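Local coordinates for protein adenylosuccinate lyase (Francisella tularensis subsp. tularensis SCHU S4, PDB 4EEI) that probably catalyses the beta-elimination of fumarate from adenylosuccinate and from the succinyl-aminoimidazole-carboxamide ribotide, two steps of purine nucleotide synthesis, and binds AMP, at residues L125-A128 and E129-K132; I341-R344 and V345-T348; L419-I422 and D423-F426. All blocks are in the same frame, centred on the assembly; numbering follows the deposited sequence.

Three local contacts, each within eight consecutive residues, follow one another in series along the chain and lie on the same side of its centre. Interaction 1 occupies the C-terminal turns of the long helix 94-131, interaction 2 the end of the short helix 338-346, and interaction 3 the start of helix 422-429. Interactions 1 and 3 have centres about 13 Å apart and touch: Lys132 NZ reaches Asp423 OD1 at 2.7 Å in a salt bridge, and the Phe426 ring packs on Ala128 and Glu129. Interaction 2 stands about 20 Å from both, centre to centre, without touching either. The C-terminal helix is thus fastened directly to the end of helix 94-131.

Interaction 1 of 3, residues L125-A128 and E129-K132; sequences LTKA and EETK. With EDO (1,2-ethanediol), chain X.
Thr131 turns its hydroxyl back onto the carbonyl of Lys127, Thr131 OG1 donating to Lys127 O at 2.8 Å. With OG1 set between the backbone N and the carbonyl carbon (chi1 60°), the oxygen can fold back to the preceding turn. It reaches the carbonyl at a C=O...OG1 angle of 138°, tilted from the carbonyl plane. The same Lys127 O takes a weak bond from Thr131 N, which makes another weak one to Ala128 O. The tightly packed part lies here: Thr131 and Lys127 both pack on Phe154 of helix 151-173, and Phe426 touches Ala128. Two residues before Thr131, Glu129 N donates to Leu125 O at 2.8 Å in an ordinary i-4 helical bond.

The Lys127-Glu130 pair is much looser. Their side chains run side by side in the same direction, yet Lys127 NZ and Glu130 OE1 stay 4.0 Å apart, a long salt bridge. A water fills in, accepting from Lys127 NZ at 2.7 Å and donating to Glu130 OE1 at 2.9 Å. The ammonium is held more firmly elsewhere, by the backbone carbonyls of Leu334 and Ile331, while Glu130 is exposed. Leu125 and Glu129 also lie alongside each other, Leu125 CD1 coming 4.0 Å from Glu129 OE2; that carboxylate is engaged by Arg433. Lys132 NZ, whose stronger partner is Asp423, also donates to an ethanediol O2, probably from the crystallisation liquor. A threonine hydroxyl bonded to the carbonyl four residues back, with mixed i-3 and i-4 amide bonds, is a familiar pattern in the last turn of an alpha-helix.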
ATOM      1  N   LEU B 125     -19.826  -6.897  23.142  1.00 19.03           N
ATOM      2  CA  LEU B 125     -20.951  -6.315  23.891  1.00 21.09           C
ATOM      3  C   LEU B 125     -21.097  -6.971  25.263  1.00 25.51           C
ATOM      4  O   LEU B 125     -21.426  -6.315  26.265  1.00 24.93           O
ATOM      5  CB  LEU B 125     -22.257  -6.435  23.084  1.00 20.29           C
ATOM      6  CG  LEU B 125     -23.502  -5.784  23.696  1.00 22.56           C
ATOM      7  CD1 LEU B 125     -23.215  -4.342  24.054  1.00 25.11           C
ATOM      8  CD2 LEU B 125     -24.692  -5.867  22.753  1.00 20.64           C
ATOM      9  N   THR B 126     -20.870  -8.282  25.311  1.00 22.46           N
ATOM     10  CA  THR B 126     -20.896  -8.995  26.575  1.00 23.37           C
ATOM     11  C   THR B 126     -19.857  -8.409  27.512  1.00 22.40           C
ATOM     12  O   THR B 126     -20.135  -8.171  28.682  1.00 25.06           O
ATOM     13  CB  THR B 126     -20.659 -10.495  26.385  1.00 24.36           C
ATOM     14  OG1 THR B 126     -21.808 -11.076  25.752  1.00 22.56           O
ATOM     15  CG2 THR B 126     -20.431 -11.173  27.736  1.00 23.71           C
ATOM     16  N   LYS B 127     -18.660  -8.165  26.992  1.00 20.07           N
ATOM     17  CA  LYS B 127     -17.617  -7.539  27.798  1.00 24.24           C
ATOM     18  C   LYS B 127     -17.980  -6.101  28.199  1.00 24.54           C
ATOM     19  O   LYS B 127     -17.737  -5.688  29.330  1.00 25.47           O
ATOM     20  CB  LYS B 127     -16.297  -7.553  27.039  1.00 21.30           C
ATOM     21  CG  LYS B 127     -15.094  -7.814  27.928  1.00 26.83           C
ATOM     22  CD  LYS B 127     -15.096  -9.238  28.504  1.00 29.60           C
ATOM     23  CE  LYS B 127     -13.858  -9.469  29.364  1.00 29.61           C
ATOM     24  NZ  LYS B 127     -13.580 -10.909  29.637  1.00 30.16           N
ATOM     25  N   ALA B 128     -18.564  -5.347  27.271  1.00 22.86           N
ATOM     26  CA  ALA B 128     -19.023  -3.989  27.565  1.00 23.70           C
ATOM     27  C   ALA B 128     -20.096  -3.938  28.657  1.00 23.99           C
ATOM     28  O   ALA B 128     -20.045  -3.075  29.539  1.00 25.92           O
ATOM     29  CB  ALA B 128     -19.513  -3.296  26.294  1.00 23.64           C
ATOM     30  N   GLU B 129     -21.074  -4.841  28.614  1.00 25.87           N
ATOM     31  CA  GLU B 129     -22.115  -4.835  29.637  1.00 26.70           C
ATOM     32  C   GLU B 129     -21.534  -5.225  30.994  1.00 27.85           C
ATOM     33  O   GLU B 129     -21.917  -4.687  32.030  1.00 25.12           O
ATOM     34  CB  GLU B 129     -23.263  -5.788  29.267  1.00 30.01           C
ATOM     35  CG  GLU B 129     -24.000  -5.426  27.961  1.00 31.90           C
ATOM     36  CD  GLU B 129     -25.007  -4.286  28.125  1.00 32.15           C
ATOM     37  OE1 GLU B 129     -25.117  -3.736  29.239  1.00 32.40           O
ATOM     38  OE2 GLU B 129     -25.693  -3.939  27.139  1.00 33.54           O
ATOM     39  N   GLU B 130     -20.591  -6.158  30.975  1.00 25.91           N
ATOM     40  CA  GLU B 130     -19.992  -6.682  32.199  1.00 30.03           C
ATOM     41  C   GLU B 130     -19.158  -5.608  32.908  1.00 28.62           C
ATOM     42  O   GLU B 130     -19.075  -5.584  34.133  1.00 28.09           O
ATOM     43  CB  GLU B 130     -19.137  -7.894  31.811  1.00 36.38           C
ATOM     44  CG  GLU B 130     -18.185  -8.443  32.839  1.00 46.64           C
ATOM     45  CD  GLU B 130     -17.395  -9.627  32.275  1.00 56.50           C
ATOM     46  OE1 GLU B 130     -16.151  -9.630  32.397  1.00 59.36           O
ATOM     47  OE2 GLU B 130     -18.024 -10.542  31.701  1.00 61.43           O
ATOM     48  N   THR B 131     -18.571  -4.705  32.127  1.00 27.62           N
ATOM     49  CA  THR B 131     -17.669  -3.681  32.659  1.00 29.28           C
ATOM     50  C   THR B 131     -18.228  -2.252  32.569  1.00 29.93           C
ATOM     51  O   THR B 131     -17.514  -1.287  32.848  1.00 24.81           O
ATOM     52  CB  THR B 131     -16.312  -3.710  31.930  1.00 24.86           C
ATOM     53  OG1 THR B 131     -16.510  -3.454  30.532  1.00 25.93           O
ATOM     54  CG2 THR B 131     -15.639  -5.068  32.112  1.00 27.80           C
ATOM     55  N   LYS B 132     -19.498  -2.125  32.195  1.00 26.93           N
ATOM     56  CA  LYS B 132     -20.142  -0.814  32.022  1.00 25.27           C
ATOM     57  C   LYS B 132     -20.065   0.037  33.302  1.00 30.27           C
ATOM     58  O   LYS B 132     -19.940   1.266  33.242  1.00 31.54           O
ATOM     59  CB  LYS B 132     -21.603  -1.026  31.599  1.00 25.06           C
ATOM     60  CG  LYS B 132     -22.499   0.220  31.576  1.00 28.45           C
ATOM     61  CD  LYS B 132     -23.850  -0.113  30.917  1.00 27.74           C
ATOM     62  CE  LYS B 132     -24.829   1.065  30.897  1.00 25.13           C
ATOM     63  NZ  LYS B 132     -25.423   1.304  32.238  1.00 27.00           N
TER
HETATM   64  C1  EDO X 512     -24.293   0.634  35.312  1.00 79.65           C
HETATM   65  O1  EDO X 512     -23.369  -0.426  35.568  1.00 79.60           O
HETATM   66  C2  EDO X 512     -23.522   1.933  35.124  1.00 78.98           C
HETATM   67  O2  EDO X 512     -24.389   2.853  34.465  1.00 79.99           O
HETATM   68  O   HOH W   1     -15.657 -12.128  30.926  1.00 33.63           O

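Interaction 2 of 3, residues I341-R344 and V345-T348; sequences IEDR and VRST. With EDO (1,2-ethanediol), chain Z.
The Asp343 and Arg346 side chains run aslant to each other; the carboxylate and guanidinium planes are turned 65° against one another. The pairing is a salt bridge through Asp343 OD1 and Arg346 NH2 at 3.2 Å, but as a hydrogen bond it is weak. Arg346 sends CG away from its own carbonyl carbon (chi1 -69°) and runs extended to NE, which carries the guanidinium back along the helix beside Asp343. Glu342 is tied to the same nitrogen indirectly: a water in the guanidinium plane accepts from Arg346 NH2 at 3.3 Å and donates to Glu342 OE1 at 2.8 Å. Arg338 holds that carboxylate directly, and Phe411 makes a cation-pi contact with Arg346.

The contact is the C-terminal end of helix 338-346, where side-chain and backbone donors gather on the last carbonyls. Ser347 N still bonds to Asp343 O at 2.8 Å, while the serine hydroxyl turns to Arg344 O, Ser347 OG donating at 2.8 Å. It approaches that carbonyl from well off to one side, the C=O...OG angle being 114°.

Arg344 takes no part in the acid-base pairing: its chain, bent at chi3, brings the guanidinium edge to an ethanediol, whose O2 accepts from Arg344 NH2 at 2.9 Å and, more weakly, from Arg344 NE at 2.8 Å. On the same guanidinium, NH1 forms a salt bridge with Glu250 and a hydrogen bond with Val248 O, and the Arg344 side chain also touches Arg139 and Phe144 of the strands 135-140 and 143-149.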
ATOM      1  N   ILE B 341      -7.937  -0.702  38.099  1.00 27.29           N
ATOM      2  CA  ILE B 341      -8.557   0.285  37.219  1.00 28.97           C
ATOM      3  C   ILE B 341      -9.143   1.445  38.014  1.00 31.59           C
ATOM      4  O   ILE B 341      -8.885   2.607  37.708  1.00 28.19           O
ATOM      5  CB  ILE B 341      -9.678  -0.365  36.400  1.00 27.28           C
ATOM      6  CG1 ILE B 341      -9.085  -1.327  35.370  1.00 29.36           C
ATOM      7  CG2 ILE B 341     -10.510   0.683  35.696  1.00 27.04           C
ATOM      8  CD1 ILE B 341     -10.106  -2.253  34.755  1.00 28.16           C
ATOM      9  N   GLU B 342      -9.922   1.126  39.041  1.00 30.74           N
ATOM     10  CA  GLU B 342     -10.630   2.156  39.786  1.00 34.65           C
ATOM     11  C   GLU B 342      -9.732   2.888  40.788  1.00 36.00           C
ATOM     12  O   GLU B 342      -9.964   4.057  41.105  1.00 34.88           O
ATOM     13  CB  GLU B 342     -11.868   1.553  40.460  1.00 36.21           C
ATOM     14  CG  GLU B 342     -12.833   0.928  39.444  1.00 35.51           C
ATOM     15  CD  GLU B 342     -14.211   0.608  40.019  1.00 40.86           C
ATOM     16  OE1 GLU B 342     -14.298  -0.008  41.102  1.00 42.43           O
ATOM     17  OE2 GLU B 342     -15.214   0.970  39.369  1.00 40.18           O
ATOM     18  N   ASP B 343      -8.706   2.207  41.286  1.00 32.59           N
ATOM     19  CA  ASP B 343      -7.755   2.857  42.187  1.00 34.89           C
ATOM     20  C   ASP B 343      -6.963   3.944  41.454  1.00 37.47           C
ATOM     21  O   ASP B 343      -6.565   4.949  42.047  1.00 35.79           O
ATOM     22  CB  ASP B 343      -6.803   1.835  42.805  1.00 36.73           C
ATOM     23  CG  ASP B 343      -7.421   1.088  43.978  1.00 48.28           C
ATOM     24  OD1 ASP B 343      -8.480   1.520  44.487  1.00 50.08           O
ATOM     25  OD2 ASP B 343      -6.834   0.068  44.396  1.00 47.87           O
ATOM     26  N   ARG B 344      -6.742   3.739  40.163  1.00 31.75           N
ATOM     27  CA  ARG B 344      -6.042   4.721  39.349  1.00 31.88           C
ATOM     28  C   ARG B 344      -6.883   5.996  39.208  1.00 33.68           C
ATOM     29  O   ARG B 344      -6.347   7.106  39.217  1.00 33.75           O
ATOM     30  CB  ARG B 344      -5.682   4.114  37.985  1.00 31.00           C
ATOM     31  CG  ARG B 344      -5.025   5.066  37.008  1.00 32.72           C
ATOM     32  CD  ARG B 344      -4.357   4.308  35.856  1.00 30.54           C
ATOM     33  NE  ARG B 344      -3.075   3.730  36.266  1.00 32.30           N
ATOM     34  CZ  ARG B 344      -2.751   2.446  36.149  1.00 31.69           C
ATOM     35  NH1 ARG B 344      -3.611   1.581  35.624  1.00 29.85           N
ATOM     36  NH2 ARG B 344      -1.559   2.026  36.555  1.00 36.69           N
ATOM     37  N   VAL B 345      -8.201   5.839  39.107  1.00 29.60           N
ATOM     38  CA  VAL B 345      -9.105   6.985  39.135  1.00 29.62           C
ATOM     39  C   VAL B 345      -9.006   7.696  40.480  1.00 34.57           C
ATOM     40  O   VAL B 345      -8.961   8.918  40.540  1.00 32.94           O
ATOM     41  CB  VAL B 345     -10.563   6.565  38.863  1.00 33.25           C
ATOM     42  CG1 VAL B 345     -11.506   7.747  39.024  1.00 31.60           C
ATOM     43  CG2 VAL B 345     -10.687   5.989  37.456  1.00 32.25           C
ATOM     44  N   ARG B 346      -8.957   6.921  41.560  1.00 38.03           N
ATOM     45  CA  ARG B 346      -8.831   7.495  42.892  1.00 40.77           C
ATOM     46  C   ARG B 346      -7.522   8.252  43.071  1.00 43.31           C
ATOM     47  O   ARG B 346      -7.466   9.253  43.781  1.00 47.03           O
ATOM     48  CB  ARG B 346      -8.912   6.397  43.952  1.00 44.28           C
ATOM     49  CG  ARG B 346     -10.268   5.752  44.106  1.00 45.50           C
ATOM     50  CD  ARG B 346     -10.234   4.768  45.259  1.00 50.52           C
ATOM     51  NE  ARG B 346     -11.567   4.352  45.678  1.00 53.34           N
ATOM     52  CZ  ARG B 346     -12.168   3.241  45.266  1.00 53.39           C
ATOM     53  NH1 ARG B 346     -13.383   2.945  45.708  1.00 56.54           N
ATOM     54  NH2 ARG B 346     -11.551   2.422  44.422  1.00 49.55           N
ATOM     55  N   SER B 347      -6.466   7.759  42.434  1.00 42.20           N
ATOM     56  CA  SER B 347      -5.135   8.336  42.603  1.00 46.40           C
ATOM     57  C   SER B 347      -4.960   9.659  41.848  1.00 47.00           C
ATOM     58  O   SER B 347      -3.958  10.351  42.031  1.00 49.76           O
ATOM     59  CB  SER B 347      -4.059   7.334  42.166  1.00 48.48           C
ATOM     60  OG  SER B 347      -4.030   7.208  40.752  1.00 52.91           O
ATOM     61  N   THR B 348      -5.929  10.018  41.013  1.00 43.48           N
ATOM     62  CA  THR B 348      -5.820  11.244  40.225  1.00 49.22           C
ATOM     63  C   THR B 348      -6.966  12.215  40.500  1.00 46.70           C
ATOM     64  O   THR B 348      -8.134  11.833  40.458  1.00 44.50           O
ATOM     65  CB  THR B 348      -5.744  10.945  38.714  1.00 54.77           C
ATOM     66  OG1 THR B 348      -7.054  10.652  38.212  1.00 58.80           O
ATOM     67  CG2 THR B 348      -4.834   9.758  38.451  1.00 55.86           C
TER
HETATM   68  C1  EDO Z 514      -1.812   5.134  38.884  1.00 67.28           C
HETATM   69  O1  EDO Z 514      -0.863   4.463  39.731  1.00 71.18           O
HETATM   70  C2  EDO Z 514      -1.116   5.773  37.684  1.00 61.39           C
HETATM   71  O2  EDO Z 514      -0.518   4.755  36.864  1.00 58.04           O
HETATM   72  O   HOH W   2     -12.586  -0.469  43.283  1.00 43.39           O

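Interaction 3 of 3, residues L419-I422 and D423-F426; sequences LKEI and DHVF
At the N-terminus of helix 422-429, where Glu421 occupies the N-cap position, a His-carboxylate hydrogen bond links Glu421 to His424 in the first turn. His424 ND1 donates to Glu421 OE1, which sits at the edge of the imidazole, near its plane. The modelled separation of 2.4 Å between His424 ND1 and Glu421 OE1 is very short and its exact value is doubtful. Carboxylate and ring are turned 41° against each other. The glutamate chain folds at chi2 (-80°), which swings its carboxylate over toward the histidine three residues on. OE1 has a second partner in Thr192 OG1 of the third subunit, and Thr192 also packs on His424, so this pair lies at a subunit interface.

A type I beta turn from Leu419 to Ile422, closed by Ile422 N on Leu419 O, leads out of helix 411-418 into the new helix. A water spans the junction, donating to Lys420 O at 2.6 Å and accepting from Asp423 N at 2.9 Å. The helical bonding begins with Val425 N on Glu421 O at 3.2 Å, followed by Phe426 N on Ile422 O, a nearly straight bond (N-H...O 168°).

On the flank of the helix away from His424, Ile422 and Phe426 run alongside each other in the same direction. Ile422 CD1 lies in the plane of the ring at its edge, 3.8 Å from Phe426 CE1, and CG1 is equally near that carbon. Leu155 of helix 151-173 touches the ring too, and Lys132 makes a cation-pi contact with it.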
ATOM      1  N   LEU B 419     -20.079   9.276  34.515  1.00 32.54           N
ATOM      2  CA  LEU B 419     -20.805   8.172  33.894  1.00 33.41           C
ATOM      3  C   LEU B 419     -22.292   8.506  33.774  1.00 34.25           C
ATOM      4  O   LEU B 419     -23.124   7.616  33.583  1.00 31.75           O
ATOM      5  CB  LEU B 419     -20.607   6.879  34.691  1.00 38.52           C
ATOM      6  CG  LEU B 419     -19.414   5.998  34.305  1.00 39.77           C
ATOM      7  CD1 LEU B 419     -18.079   6.665  34.581  1.00 41.31           C
ATOM      8  CD2 LEU B 419     -19.487   4.668  35.023  1.00 43.48           C
ATOM      9  N   LYS B 420     -22.609   9.795  33.882  1.00 32.58           N
ATOM     10  CA  LYS B 420     -23.990  10.291  33.857  1.00 36.72           C
ATOM     11  C   LYS B 420     -24.800   9.813  32.643  1.00 33.40           C
ATOM     12  O   LYS B 420     -25.972   9.468  32.772  1.00 33.22           O
ATOM     13  CB  LYS B 420     -23.983  11.825  33.891  1.00 41.25           C
ATOM     14  CG  LYS B 420     -25.358  12.486  33.875  1.00 45.28           C
ATOM     15  CD  LYS B 420     -25.239  14.007  33.652  1.00 48.55           C
ATOM     16  CE  LYS B 420     -24.859  14.351  32.201  1.00 46.78           C
ATOM     17  NZ  LYS B 420     -23.950  15.538  32.062  1.00 42.33           N
ATOM     18  N   GLU B 421     -24.175   9.789  31.471  1.00 27.99           N
ATOM     19  CA  GLU B 421     -24.902   9.484  30.241  1.00 30.30           C
ATOM     20  C   GLU B 421     -24.634   8.081  29.695  1.00 28.57           C
ATOM     21  O   GLU B 421     -25.021   7.769  28.564  1.00 26.21           O
ATOM     22  CB  GLU B 421     -24.567  10.516  29.157  1.00 30.39           C
ATOM     23  CG  GLU B 421     -24.951  11.950  29.512  1.00 37.62           C
ATOM     24  CD  GLU B 421     -26.424  12.237  29.301  1.00 46.24           C
ATOM     25  OE1 GLU B 421     -27.180  11.309  28.957  1.00 53.38           O
ATOM     26  OE2 GLU B 421     -26.832  13.395  29.473  1.00 51.89           O
ATOM     27  N   ILE B 422     -23.983   7.235  30.483  1.00 25.36           N
ATOM     28  CA  ILE B 422     -23.547   5.939  29.958  1.00 30.65           C
ATOM     29  C   ILE B 422     -24.729   5.068  29.496  1.00 27.39           C
ATOM     30  O   ILE B 422     -24.600   4.322  28.526  1.00 23.42           O
ATOM     31  CB  ILE B 422     -22.639   5.187  30.965  1.00 28.19           C
ATOM     32  CG1 ILE B 422     -21.869   4.061  30.268  1.00 27.60           C
ATOM     33  CG2 ILE B 422     -23.447   4.642  32.115  1.00 30.05           C
ATOM     34  CD1 ILE B 422     -21.021   4.551  29.109  1.00 27.90           C
ATOM     35  N   ASP B 423     -25.881   5.194  30.161  1.00 26.43           N
ATOM     36  CA  ASP B 423     -27.076   4.445  29.762  1.00 28.76           C
ATOM     37  C   ASP B 423     -27.510   4.824  28.344  1.00 29.00           C
ATOM     38  O   ASP B 423     -27.845   3.962  27.528  1.00 28.68           O
ATOM     39  CB  ASP B 423     -28.238   4.709  30.728  1.00 29.96           C
ATOM     40  CG  ASP B 423     -28.055   4.035  32.078  1.00 37.02           C
ATOM     41  OD1 ASP B 423     -26.956   3.511  32.351  1.00 38.85           O
ATOM     42  OD2 ASP B 423     -29.018   4.040  32.870  1.00 39.52           O
ATOM     43  N   HIS B 424     -27.499   6.121  28.054  1.00 25.50           N
ATOM     44  CA  HIS B 424     -27.909   6.618  26.745  1.00 29.29           C
ATOM     45  C   HIS B 424     -26.983   6.141  25.629  1.00 27.29           C
ATOM     46  O   HIS B 424     -27.433   5.848  24.519  1.00 23.41           O
ATOM     47  CB  HIS B 424     -27.943   8.145  26.749  1.00 32.77           C
ATOM     48  CG  HIS B 424     -29.049   8.724  27.573  1.00 45.62           C
ATOM     49  ND1 HIS B 424     -28.819   9.602  28.613  1.00 52.86           N
ATOM     50  CD2 HIS B 424     -30.391   8.566  27.504  1.00 51.74           C
ATOM     51  CE1 HIS B 424     -29.974   9.949  29.155  1.00 55.69           C
ATOM     52  NE2 HIS B 424     -30.943   9.337  28.501  1.00 56.02           N
ATOM     53  N   VAL B 425     -25.688   6.098  25.921  1.00 24.32           N
ATOM     54  CA  VAL B 425     -24.698   5.686  24.933  1.00 20.80           C
ATOM     55  C   VAL B 425     -24.895   4.214  24.582  1.00 22.32           C
ATOM     56  O   VAL B 425     -24.869   3.840  23.407  1.00 27.31           O
ATOM     57  CB  VAL B 425     -23.269   5.928  25.452  1.00 24.99           C
ATOM     58  CG1 VAL B 425     -22.230   5.388  24.468  1.00 26.50           C
ATOM     59  CG2 VAL B 425     -23.046   7.420  25.695  1.00 27.81           C
ATOM     60  N   PHE B 426     -25.091   3.384  25.602  1.00 22.48           N
ATOM     61  CA  PHE B 426     -25.351   1.966  25.384  1.00 22.69           C
ATOM     62  C   PHE B 426     -26.651   1.768  24.602  1.00 26.31           C
ATOM     63  O   PHE B 426     -26.682   1.015  23.629  1.00 25.51           O
ATOM     64  CB  PHE B 426     -25.400   1.215  26.719  1.00 21.51           C
ATOM     65  CG  PHE B 426     -24.070   0.664  27.153  1.00 23.63           C
ATOM     66  CD1 PHE B 426     -23.060   1.516  27.606  1.00 22.50           C
ATOM     67  CD2 PHE B 426     -23.818  -0.699  27.084  1.00 25.27           C
ATOM     68  CE1 PHE B 426     -21.817   1.012  27.991  1.00 25.45           C
ATOM     69  CE2 PHE B 426     -22.579  -1.221  27.480  1.00 29.55           C
ATOM     70  CZ  PHE B 426     -21.577  -0.360  27.931  1.00 28.38           C
TER
HETATM   71  O   HOH W   3     -26.730   7.040  32.293  1.00 49.06           O